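Long-range contacts in 2-oxoglutarate dehydrogenase E3 component (Thermus thermophilus, PDB 2YQU), which probably catalyses the NAD(+)-dependent reoxidation of protein-bound dihydrolipoyl groups, using one FAD per subunit, as the E3 component of the 2-oxoglutarate dehydrogenase complex: residues Gly175-Leu180 / Arg201-Thr205; Val193-Met199 / Leu223-Val229; His343-Ala347 / Gly402-Gly408. One frame throughout, in Å; residues are numbered along the deposited sequence.

Interactions 1 and 2 belong to the same NAD(+)-binding unit, their centres about 10 Å apart. They touch where Gly175 N of the glycine-rich turn lies 2.8 Å from Glu197 OE1, a probable hydrogen bond, and where Ile202 CG2 packs 3.7 Å from Ile225 CG2. Interaction 3 lies in the dimerisation domain, its centre about 14 Å from that of interaction 1, yet Leu203 CD1 reaches to 3.6 Å from Ile346 CD1 and so bridges the two domains. Interactions 2 and 3 do not touch; their nearest atoms are about 8 Å apart. Interaction 1 alone meets the flavin directly, through Ile178, whereas the side chain of Glu345 stays about 10 Å from FAD.

Interaction 1: residues Gly175-Leu180 / Arg201-Thr205; sequences GGVIGL and RILPT. With FAD (flavin-adenine dinucleotide), chain D.
Gly175 meets Ile202 and Leu203 where the glycine-rich turn of a Rossmann-type NAD(+)-binding unit, between strand 169-173 and helix 177-188, runs beside the loop that follows strand 192-196. Gly175 O accepts a hydrogen bond from Leu203 N at 2.9 Å, practically straight at the hydrogen (179°), although the donor is tilted 23° from the carbonyl plane. Ile202 CB sits 3.5 Å from that same Gly175 O. A beta carbon built onto Gly175 would lie only 3.0 Å from Ile202 CG2, so the close approach of loop and turn depends on the missing side chain. Gly176 follows as the N-cap of the helix, and its carbonyl carbon rests against Leu203 CD2. Val177 continues this packing: with CG1 anti to the backbone N (chi1 176°), CG2 stays beside that N and meets Leu203 CD2 at 3.9 Å, the two side chains crossing at about a right angle. Val340 of strand 338-340 touches both of them. Ile178 turns away from the loop toward the cofactor, its CD1 placed over a face of the isoalloxazine, 3.6 Å from C8 of FAD, while CG2 approaches the methyl C7M. Both Val177 and Ile178 are NAD(+)-binding residues, although no NAD(+) is bound to this chain here. Leu180, one helical turn after Gly176, bonds through its N to Gly176 O and sends its side chain back to the loop, with Phe218 of helix 208-221 also touching it. Its contact is made by a single methyl: Leu180 CD2 meets Ile202 CD1 at 3.8 Å and fits against the end of Leu203, where CD2 is 3.6 Å away.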
loop_
_atom_site.group_PDB
_atom_site.type_symbol
_atom_site.label_atom_id
_atom_site.label_comp_id
_atom_site.label_asym_id
_atom_site.label_seq_id
_atom_site.Cartn_x
_atom_site.Cartn_y
_atom_site.Cartn_z
ATOM N N GLY A 175 19.720 16.795 -8.182
ATOM C CA GLY A 175 18.536 16.697 -7.346
ATOM C C GLY A 175 17.493 15.743 -7.906
ATOM O O GLY A 175 16.312 15.926 -7.678
ATOM N N GLY A 176 17.937 14.722 -8.631
ATOM C CA GLY A 176 17.044 13.700 -9.143
ATOM C C GLY A 176 16.773 12.615 -8.120
ATOM O O GLY A 176 17.236 12.677 -6.986
ATOM N N VAL A 177 16.025 11.602 -8.532
ATOM C CA VAL A 177 15.594 10.545 -7.626
ATOM C C VAL A 177 16.764 9.823 -6.964
ATOM O O VAL A 177 16.798 9.686 -5.750
ATOM C CB VAL A 177 14.701 9.515 -8.349
ATOM C CG1 VAL A 177 14.351 8.357 -7.413
ATOM C CG2 VAL A 177 13.427 10.190 -8.885
ATOM N N ILE A 178 17.735 9.385 -7.759
ATOM C CA ILE A 178 18.807 8.553 -7.232
ATOM C C ILE A 178 19.617 9.278 -6.160
ATOM O O ILE A 178 19.883 8.712 -5.110
ATOM C CB ILE A 178 19.720 8.045 -8.365
ATOM C CG1 ILE A 178 18.938 7.077 -9.261
ATOM C CG2 ILE A 178 20.955 7.355 -7.796
ATOM C CD1 ILE A 178 19.575 6.825 -10.599
ATOM N N GLY A 179 19.996 10.523 -6.423
ATOM C CA GLY A 179 20.844 11.266 -5.503
ATOM C C GLY A 179 20.124 11.648 -4.232
ATOM O O GLY A 179 20.712 11.641 -3.160
ATOM N N LEU A 180 18.841 11.963 -4.359
ATOM C CA LEU A 180 18.017 12.345 -3.220
ATOM C C LEU A 180 17.826 11.159 -2.284
ATOM O O LEU A 180 17.973 11.282 -1.068
ATOM C CB LEU A 180 16.667 12.856 -3.718
ATOM C CG LEU A 180 15.807 13.660 -2.755
ATOM C CD1 LEU A 180 16.583 14.816 -2.114
ATOM C CD2 LEU A 180 14.584 14.166 -3.512
ATOM N N ARG A 201 14.175 23.368 -9.378
ATOM C CA ARG A 201 13.448 22.433 -8.528
ATOM C C ARG A 201 14.140 21.073 -8.509
ATOM O O ARG A 201 14.961 20.775 -9.371
ATOM C CB ARG A 201 12.018 22.270 -9.033
ATOM C CG ARG A 201 11.941 21.677 -10.421
ATOM C CD ARG A 201 10.622 21.866 -11.099
ATOM N NE ARG A 201 10.511 20.986 -12.260
ATOM C CZ ARG A 201 10.988 21.261 -13.477
ATOM N NH1 ARG A 201 10.821 20.377 -14.455
ATOM N NH2 ARG A 201 11.630 22.398 -13.731
ATOM N N ILE A 202 13.795 20.255 -7.522
ATOM C CA ILE A 202 14.253 18.871 -7.466
ATOM C C ILE A 202 13.190 17.956 -8.066
ATOM O O ILE A 202 12.067 18.388 -8.321
ATOM C CB ILE A 202 14.605 18.455 -6.019
ATOM C CG1 ILE A 202 13.386 18.518 -5.095
ATOM C CG2 ILE A 202 15.720 19.349 -5.467
ATOM C CD1 ILE A 202 13.629 17.875 -3.745
ATOM N N LEU A 203 13.563 16.701 -8.297
ATOM C CA LEU A 203 12.658 15.691 -8.830
ATOM C C LEU A 203 11.870 16.211 -10.040
ATOM O O LEU A 203 10.641 16.306 -9.993
ATOM C CB LEU A 203 11.717 15.208 -7.717
ATOM C CG LEU A 203 12.432 14.705 -6.460
ATOM C CD1 LEU A 203 11.435 14.376 -5.372
ATOM C CD2 LEU A 203 13.281 13.482 -6.774
ATOM N N PRO A 204 12.574 16.539 -11.125
ATOM C CA PRO A 204 11.950 17.204 -12.278
ATOM C C PRO A 204 10.885 16.390 -13.027
ATOM O O PRO A 204 10.096 17.002 -13.743
ATOM C CB PRO A 204 13.144 17.502 -13.197
ATOM C CG PRO A 204 14.155 16.495 -12.839
ATOM C CD PRO A 204 14.015 16.303 -11.349
ATOM N N THR A 205 10.854 15.068 -12.873
ATOM C CA THR A 205 9.831 14.237 -13.513
ATOM C C THR A 205 8.512 14.245 -12.749
ATOM O O THR A 205 7.497 13.814 -13.283
ATOM C CB THR A 205 10.291 12.770 -13.664
ATOM O OG1 THR A 205 10.592 12.204 -12.382
ATOM C CG2 THR A 205 11.593 12.667 -14.450
HETATM P PA FAD D . 20.233 -2.418 -16.871
HETATM O O1A FAD D . 21.255 -1.359 -16.693
HETATM O O2A FAD D . 19.507 -2.785 -15.570
HETATM O O5B FAD D . 20.924 -3.699 -17.537
HETATM C C5B FAD D . 21.820 -3.530 -18.607
HETATM C C4B FAD D . 22.815 -4.669 -18.539
HETATM O O4B FAD D . 23.455 -4.767 -19.795
HETATM C C3B FAD D . 23.910 -4.440 -17.500
HETATM O O3B FAD D . 23.925 -5.499 -16.569
HETATM C C2B FAD D . 25.196 -4.402 -18.303
HETATM O O2B FAD D . 26.254 -5.055 -17.638
HETATM C C1B FAD D . 24.806 -5.113 -19.588
HETATM N N9A FAD D . 25.521 -4.735 -20.811
HETATM C C8A FAD D . 25.661 -3.489 -21.366
HETATM N N7A FAD D . 26.338 -3.604 -22.523
HETATM C C5A FAD D . 26.635 -4.910 -22.716
HETATM C C6A FAD D . 27.311 -5.591 -23.723
HETATM N N6A FAD D . 27.700 -5.000 -24.851
HETATM N N1A FAD D . 27.429 -6.952 -23.608
HETATM C C2A FAD D . 26.911 -7.656 -22.549
HETATM N N3A FAD D . 26.235 -6.974 -21.560
HETATM C C4A FAD D . 26.118 -5.630 -21.650
HETATM N N1 FAD D . 14.446 2.041 -11.126
HETATM C C2 FAD D . 13.191 1.800 -10.611
HETATM O O2 FAD D . 12.235 1.544 -11.350
HETATM N N3 FAD D . 12.995 1.846 -9.254
HETATM C C4 FAD D . 14.037 2.140 -8.403
HETATM O O4 FAD D . 13.846 1.969 -7.211
HETATM C C4X FAD D . 15.316 2.380 -8.905
HETATM N N5 FAD D . 16.371 2.674 -8.056
HETATM C C5X FAD D . 17.634 2.904 -8.596
HETATM C C6 FAD D . 18.696 3.203 -7.737
HETATM C C7 FAD D . 19.975 3.440 -8.261
HETATM C C7M FAD D . 21.114 3.655 -7.300
HETATM C C8 FAD D . 20.188 3.374 -9.635
HETATM C C8M FAD D . 21.582 3.306 -10.202
HETATM C C9 FAD D . 19.125 3.080 -10.490
HETATM C C9A FAD D . 17.842 2.853 -9.977
HETATM N N10 FAD D . 16.769 2.571 -10.827
HETATM C C10 FAD D . 15.515 2.333 -10.283
HETATM C "C1'" FAD D . 16.890 2.619 -12.328
HETATM C "C2'" FAD D . 17.045 1.184 -12.841
HETATM O "O2'" FAD D . 18.194 0.572 -12.274
HETATM C "C3'" FAD D . 17.079 1.114 -14.364
HETATM O "O3'" FAD D . 15.972 1.815 -14.897
HETATM C "C4'" FAD D . 17.007 -0.330 -14.846
HETATM O "O4'" FAD D . 18.081 -1.076 -14.328
HETATM C "C5'" FAD D . 16.979 -0.388 -16.378
HETATM O "O5'" FAD D . 16.992 -1.729 -16.814
HETATM P P FAD D . 17.669 -2.125 -18.217
HETATM O O1P FAD D . 17.440 -3.579 -18.473
HETATM O O2P FAD D . 17.241 -1.178 -19.324
HETATM O O3P FAD D . 19.255 -1.885 -18.036
#

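Interaction 2: residues Val193-Met199 / Leu223-Val229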
loop_
_atom_site.group_PDB
_atom_site.type_symbol
_atom_site.label_atom_id
_atom_site.label_comp_id
_atom_site.label_asym_id
_atom_site.label_seq_id
_atom_site.Cartn_x
_atom_site.Cartn_y
_atom_site.Cartn_z
ATOM N N VAL A 193 24.031 16.586 4.918
ATOM C CA VAL A 193 23.860 16.363 3.487
ATOM C C VAL A 193 23.408 17.652 2.817
ATOM O O VAL A 193 22.477 18.312 3.286
ATOM C CB VAL A 193 22.851 15.226 3.223
ATOM C CG1 VAL A 193 22.650 15.009 1.719
ATOM C CG2 VAL A 193 23.320 13.946 3.902
ATOM N N ILE A 194 24.100 18.008 1.735
ATOM C CA ILE A 194 23.758 19.152 0.909
ATOM C C ILE A 194 23.491 18.655 -0.501
ATOM O O ILE A 194 24.303 17.926 -1.055
ATOM C CB ILE A 194 24.923 20.171 0.875
ATOM C CG1 ILE A 194 25.227 20.681 2.287
ATOM C CG2 ILE A 194 24.587 21.320 -0.064
ATOM C CD1 ILE A 194 26.521 21.489 2.387
ATOM N N VAL A 195 22.370 19.067 -1.081
ATOM C CA VAL A 195 21.985 18.659 -2.426
ATOM C C VAL A 195 22.032 19.900 -3.317
ATOM O O VAL A 195 21.416 20.905 -3.001
ATOM C CB VAL A 195 20.564 18.049 -2.441
ATOM C CG1 VAL A 195 20.138 17.679 -3.857
ATOM C CG2 VAL A 195 20.492 16.836 -1.518
ATOM N N LEU A 196 22.787 19.823 -4.412
ATOM C CA LEU A 196 22.930 20.933 -5.353
ATOM C C LEU A 196 22.263 20.558 -6.670
ATOM O O LEU A 196 22.557 19.510 -7.232
ATOM C CB LEU A 196 24.409 21.220 -5.603
ATOM C CG LEU A 196 25.260 21.454 -4.356
ATOM C CD1 LEU A 196 26.729 21.471 -4.712
ATOM C CD2 LEU A 196 24.849 22.747 -3.684
ATOM N N GLU A 197 21.385 21.420 -7.166
ATOM C CA GLU A 197 20.680 21.176 -8.425
ATOM C C GLU A 197 20.674 22.448 -9.275
ATOM O O GLU A 197 20.411 23.540 -8.777
ATOM C CB GLU A 197 19.260 20.672 -8.137
ATOM C CG GLU A 197 18.327 20.516 -9.338
ATOM C CD GLU A 197 18.933 19.746 -10.496
ATOM O OE1 GLU A 197 19.521 18.673 -10.272
ATOM O OE2 GLU A 197 18.823 20.217 -11.650
ATOM N N TYR A 198 20.980 22.290 -10.562
ATOM C CA TYR A 198 21.038 23.399 -11.515
ATOM C C TYR A 198 19.654 23.972 -11.826
ATOM O O TYR A 198 19.463 25.187 -11.861
ATOM C CB TYR A 198 21.703 22.920 -12.808
ATOM C CG TYR A 198 21.724 23.937 -13.925
ATOM C CD1 TYR A 198 22.510 25.077 -13.843
ATOM C CD2 TYR A 198 20.959 23.749 -15.074
ATOM C CE1 TYR A 198 22.534 26.007 -14.878
ATOM C CE2 TYR A 198 20.971 24.667 -16.100
ATOM C CZ TYR A 198 21.763 25.791 -16.005
ATOM O OH TYR A 198 21.770 26.698 -17.041
ATOM N N MET A 199 18.694 23.086 -12.062
ATOM C CA MET A 199 17.318 23.489 -12.328
ATOM C C MET A 199 16.682 24.116 -11.095
ATOM O O MET A 199 17.193 23.977 -9.986
ATOM C CB MET A 199 16.496 22.281 -12.771
ATOM C CG MET A 199 17.007 21.631 -14.047
ATOM S SD MET A 199 16.047 20.182 -14.503
ATOM C CE MET A 199 14.574 20.964 -15.078
ATOM N N LEU A 223 18.078 18.145 5.531
ATOM C CA LEU A 223 18.951 18.242 4.362
ATOM C C LEU A 223 19.012 19.696 3.943
ATOM O O LEU A 223 18.043 20.445 4.104
ATOM C CB LEU A 223 18.415 17.411 3.190
ATOM C CG LEU A 223 18.597 15.893 3.264
ATOM C CD1 LEU A 223 17.584 15.267 4.220
ATOM C CD2 LEU A 223 18.463 15.290 1.876
ATOM N N THR A 224 20.156 20.106 3.420
ATOM C CA THR A 224 20.270 21.399 2.765
ATOM C C THR A 224 20.003 21.154 1.288
ATOM O O THR A 224 20.643 20.293 0.695
ATOM C CB THR A 224 21.666 21.976 2.984
ATOM O OG1 THR A 224 21.834 22.296 4.371
ATOM C CG2 THR A 224 21.842 23.303 2.253
ATOM N N ILE A 225 19.026 21.856 0.724
ATOM C CA ILE A 225 18.688 21.756 -0.698
ATOM C C ILE A 225 18.895 23.118 -1.364
ATOM O O ILE A 225 18.289 24.109 -0.967
ATOM C CB ILE A 225 17.210 21.323 -0.897
ATOM C CG1 ILE A 225 16.857 20.080 -0.064
ATOM C CG2 ILE A 225 16.912 21.077 -2.371
ATOM C CD1 ILE A 225 17.622 18.846 -0.433
ATOM N N ARG A 226 19.737 23.158 -2.390
ATOM C CA ARG A 226 20.030 24.397 -3.094
ATOM C C ARG A 226 19.817 24.207 -4.580
ATOM O O ARG A 226 20.626 23.573 -5.255
ATOM C CB ARG A 226 21.460 24.840 -2.830
ATOM C CG ARG A 226 21.747 25.108 -1.368
ATOM C CD ARG A 226 23.187 25.431 -1.112
ATOM N NE ARG A 226 23.561 26.660 -1.799
ATOM C CZ ARG A 226 24.799 27.125 -1.897
ATOM N NH1 ARG A 226 25.817 26.472 -1.351
ATOM N NH2 ARG A 226 25.015 28.263 -2.541
ATOM N N THR A 227 18.724 24.762 -5.076
ATOM C CA THR A 227 18.413 24.733 -6.497
ATOM C C THR A 227 18.931 26.002 -7.173
ATOM O O THR A 227 19.365 26.942 -6.498
ATOM C CB THR A 227 16.901 24.592 -6.710
ATOM O OG1 THR A 227 16.213 25.691 -6.098
ATOM C CG2 THR A 227 16.365 23.346 -5.999
ATOM N N GLY A 228 18.897 26.027 -8.504
ATOM C CA GLY A 228 19.388 27.171 -9.258
ATOM C C GLY A 228 20.885 27.419 -9.116
ATOM O O GLY A 228 21.338 28.557 -9.231
ATOM N N VAL A 229 21.650 26.350 -8.896
ATOM C CA VAL A 229 23.086 26.428 -8.643
ATOM C C VAL A 229 23.827 25.573 -9.674
ATOM O O VAL A 229 23.557 24.382 -9.811
ATOM C CB VAL A 229 23.411 25.927 -7.217
ATOM C CG1 VAL A 229 24.904 25.680 -7.025
ATOM C CG2 VAL A 229 22.885 26.922 -6.174
HETATM O O HOH W 1 23.251 20.221 5.529
#
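Val193 and Thr224 open a ladder of backbone hydrogen bonds joining two neighbouring strands of the parallel Rossmann-type sheet, whose short segments run at 13° to each other. Thr224 N reaches Val193 O at 2.9 Å, and Val195 N returns to Thr224 O at 2.8 Å. The same pattern repeats two residues on, with Arg226 N donating to Val195 O at 2.9 Å and Glu197 N to Arg226 O at 3.0 Å. Further along, Val229 N bonds to Glu197 O at 3.1 Å, and Gly228 N meets Met199 O at 3.0 Å from well above the carbonyl plane, 52° out of it.

A water adds a polar link at one end, donating to Val193 O and also hydrogen-bonded to Thr224 OG1. Glu197, an NAD(+)-binding residue, folds back so that its OE2 accepts Met199 N of its own segment at 2.9 Å on the anti side, while OE1 takes the amide of Gly175; both carboxylate oxygens thus grip backbone N-H groups, which should hold the group's orientation.

Apolar packing occurs on both faces, with paired side chains lying alongside each other. A chi2 of -63° bends Ile225 CD1 toward Val195, where it reaches 3.7 Å from CG2. On the face of Ile194 and Leu196, Thr224 carbons pack along Ile194, and Leu196 CD2 lies alongside Arg226 CB and CD, the guanidinium of this arginine forming a salt bridge with Glu249.

The pair closes the beta-alpha-beta unit of strand 192-196, helix 208-221 and strand 224-226. Ile225 and Thr227 face that helix, Leu196, Arg226 and Val229 touch strand 240-245, and strand 192-196 bonds on its other edge to strand 169-173.

Interaction 3: residues His343-Ala347 / Gly402-Gly408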
loop_
_atom_site.group_PDB
_atom_site.type_symbol
_atom_site.label_atom_id
_atom_site.label_comp_id
_atom_site.label_asym_id
_atom_site.label_seq_id
_atom_site.Cartn_x
_atom_site.Cartn_y
_atom_site.Cartn_z
ATOM N N HIS A 343 10.989 8.604 2.898
ATOM C CA HIS A 343 9.812 8.736 3.754
ATOM C C HIS A 343 9.682 10.218 4.072
ATOM O O HIS A 343 10.544 10.775 4.742
ATOM C CB HIS A 343 9.947 7.911 5.035
ATOM C CG HIS A 343 8.772 8.037 5.958
ATOM N ND1 HIS A 343 7.844 7.030 6.126
ATOM C CD2 HIS A 343 8.373 9.053 6.757
ATOM C CE1 HIS A 343 6.925 7.423 6.991
ATOM N NE2 HIS A 343 7.222 8.647 7.388
ATOM N N PRO A 344 8.638 10.883 3.580
ATOM C CA PRO A 344 7.524 10.270 2.846
ATOM C C PRO A 344 7.926 9.790 1.454
ATOM O O PRO A 344 8.923 10.261 0.919
ATOM C CB PRO A 344 6.537 11.431 2.719
ATOM C CG PRO A 344 7.391 12.646 2.712
ATOM C CD PRO A 344 8.486 12.342 3.681
ATOM N N GLU A 345 7.155 8.869 0.880
ATOM C CA GLU A 345 7.315 8.535 -0.530
ATOM C C GLU A 345 6.763 9.669 -1.392
ATOM O O GLU A 345 5.969 10.490 -0.946
ATOM C CB GLU A 345 6.663 7.183 -0.873
ATOM C CG GLU A 345 7.331 6.030 -0.137
ATOM C CD GLU A 345 6.890 4.632 -0.538
ATOM O OE1 GLU A 345 5.933 4.443 -1.323
ATOM O OE2 GLU A 345 7.532 3.687 -0.047
ATOM N N ILE A 346 7.236 9.718 -2.629
ATOM C CA ILE A 346 6.861 10.737 -3.593
ATOM C C ILE A 346 6.546 9.970 -4.865
ATOM O O ILE A 346 7.311 9.085 -5.253
ATOM C CB ILE A 346 8.043 11.714 -3.796
ATOM C CG1 ILE A 346 8.548 12.245 -2.440
ATOM C CG2 ILE A 346 7.658 12.845 -4.703
ATOM C CD1 ILE A 346 9.864 12.950 -2.498
ATOM N N ALA A 347 5.440 10.270 -5.525
ATOM C CA ALA A 347 5.089 9.504 -6.725
ATOM C C ALA A 347 4.287 10.260 -7.781
ATOM O O ALA A 347 3.630 11.255 -7.502
ATOM C CB ALA A 347 4.371 8.227 -6.336
ATOM N N GLY A 402 1.312 12.289 -5.736
ATOM C CA GLY A 402 1.241 12.433 -4.307
ATOM C C GLY A 402 2.564 12.472 -3.611
ATOM O O GLY A 402 3.612 12.192 -4.188
ATOM N N ILE A 403 2.486 12.857 -2.352
ATOM C CA ILE A 403 3.597 12.776 -1.429
ATOM C C ILE A 403 3.042 12.435 -0.052
ATOM O O ILE A 403 2.053 13.025 0.389
ATOM C CB ILE A 403 4.409 14.089 -1.410
ATOM C CG1 ILE A 403 5.538 14.001 -0.379
ATOM C CG2 ILE A 403 3.507 15.308 -1.159
ATOM C CD1 ILE A 403 6.520 15.153 -0.460
ATOM N N GLY A 404 3.669 11.471 0.606
ATOM C CA GLY A 404 3.235 11.032 1.920
ATOM C C GLY A 404 3.704 9.634 2.239
ATOM O O GLY A 404 4.280 8.946 1.401
ATOM N N ALA A 405 3.473 9.235 3.478
ATOM C CA ALA A 405 3.809 7.906 3.957
ATOM C C ALA A 405 3.223 6.863 3.015
ATOM O O ALA A 405 2.048 6.888 2.721
ATOM C CB ALA A 405 3.266 7.723 5.368
ATOM N N ARG A 406 4.078 5.999 2.482
ATOM C CA ARG A 406 3.658 4.878 1.642
ATOM C C ARG A 406 2.847 5.265 0.396
ATOM O O ARG A 406 2.106 4.454 -0.132
ATOM C CB ARG A 406 2.911 3.856 2.503
ATOM C CG ARG A 406 3.808 3.322 3.617
ATOM C CD ARG A 406 3.104 2.847 4.831
ATOM N NE ARG A 406 4.073 2.536 5.875
ATOM C CZ ARG A 406 3.764 2.019 7.052
ATOM N NH1 ARG A 406 2.503 1.745 7.355
ATOM N NH2 ARG A 406 4.722 1.771 7.938
ATOM N N VAL A 407 3.027 6.482 -0.110
ATOM C CA VAL A 407 2.188 6.950 -1.205
ATOM C C VAL A 407 2.398 6.120 -2.469
ATOM O O VAL A 407 1.496 5.992 -3.289
ATOM C CB VAL A 407 2.381 8.460 -1.481
ATOM C CG1 VAL A 407 3.485 8.713 -2.489
ATOM C CG2 VAL A 407 1.068 9.086 -1.933
ATOM N N GLY A 408 3.591 5.564 -2.623
ATOM C CA GLY A 408 3.851 4.646 -3.710
ATOM C C GLY A 408 2.966 3.410 -3.666
ATOM O O GLY A 408 2.435 2.972 -4.706
#
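Glu345 and Gly404 begin an antiparallel ladder in the sheet of the dimerisation domain, where the short strand segments run at 176°. Gly404 N donates to Glu345 O at 2.9 Å in the carbonyl plane, and the reciprocal bond from Glu345 N is weak. Two further bonds frame the other end, Ala347 N to Gly402 O at 3.0 Å and Gly402 N to Ala347 O at 3.1 Å. Between them Ile346 and Ile403 form a non-hydrogen-bonded pair. A type II turn from Gly404 to Val407 carries the chain into helix 407-419.

Pro344, preceded by a cis peptide bond, sets its CB tightly against Gly404, 3.4 Å from CA; the backbone angles of Gly404 would press a beta carbon against Ile403 O. Pro344 CG lies along Ile403 CG1, which also meets Ile346 CG1 at 4.0 Å, the isoleucine side chains alongside each other; Ile346 also packs on helix 208-221. On the opposite face Val407 CG1 comes over the strand backbone, 3.4 Å from Glu345 O, and touches Ala347 CB. His343 CE1 approaches Ala405 CB obliquely, while its NE2 bonds to Glu381.

The Glu345 side chain leaves CA with CG anti to the carbonyl carbon (chi1 -64°) and runs extended past the turn. Its OE1 accepts a weak bond from Gly408 N, 2.9 Å away but bent to 126° at the hydrogen, and OE2 forms a salt bridge with Arg375 of the second subunit. An alanine here would remove the carboxylate and would probably leave that arginine without its mate across the interface. The carboxylate thus faces both the start of a helix and a cationic partner, a setting likely to favour its charged form and to tie the start of strand 345-350 to the second subunit.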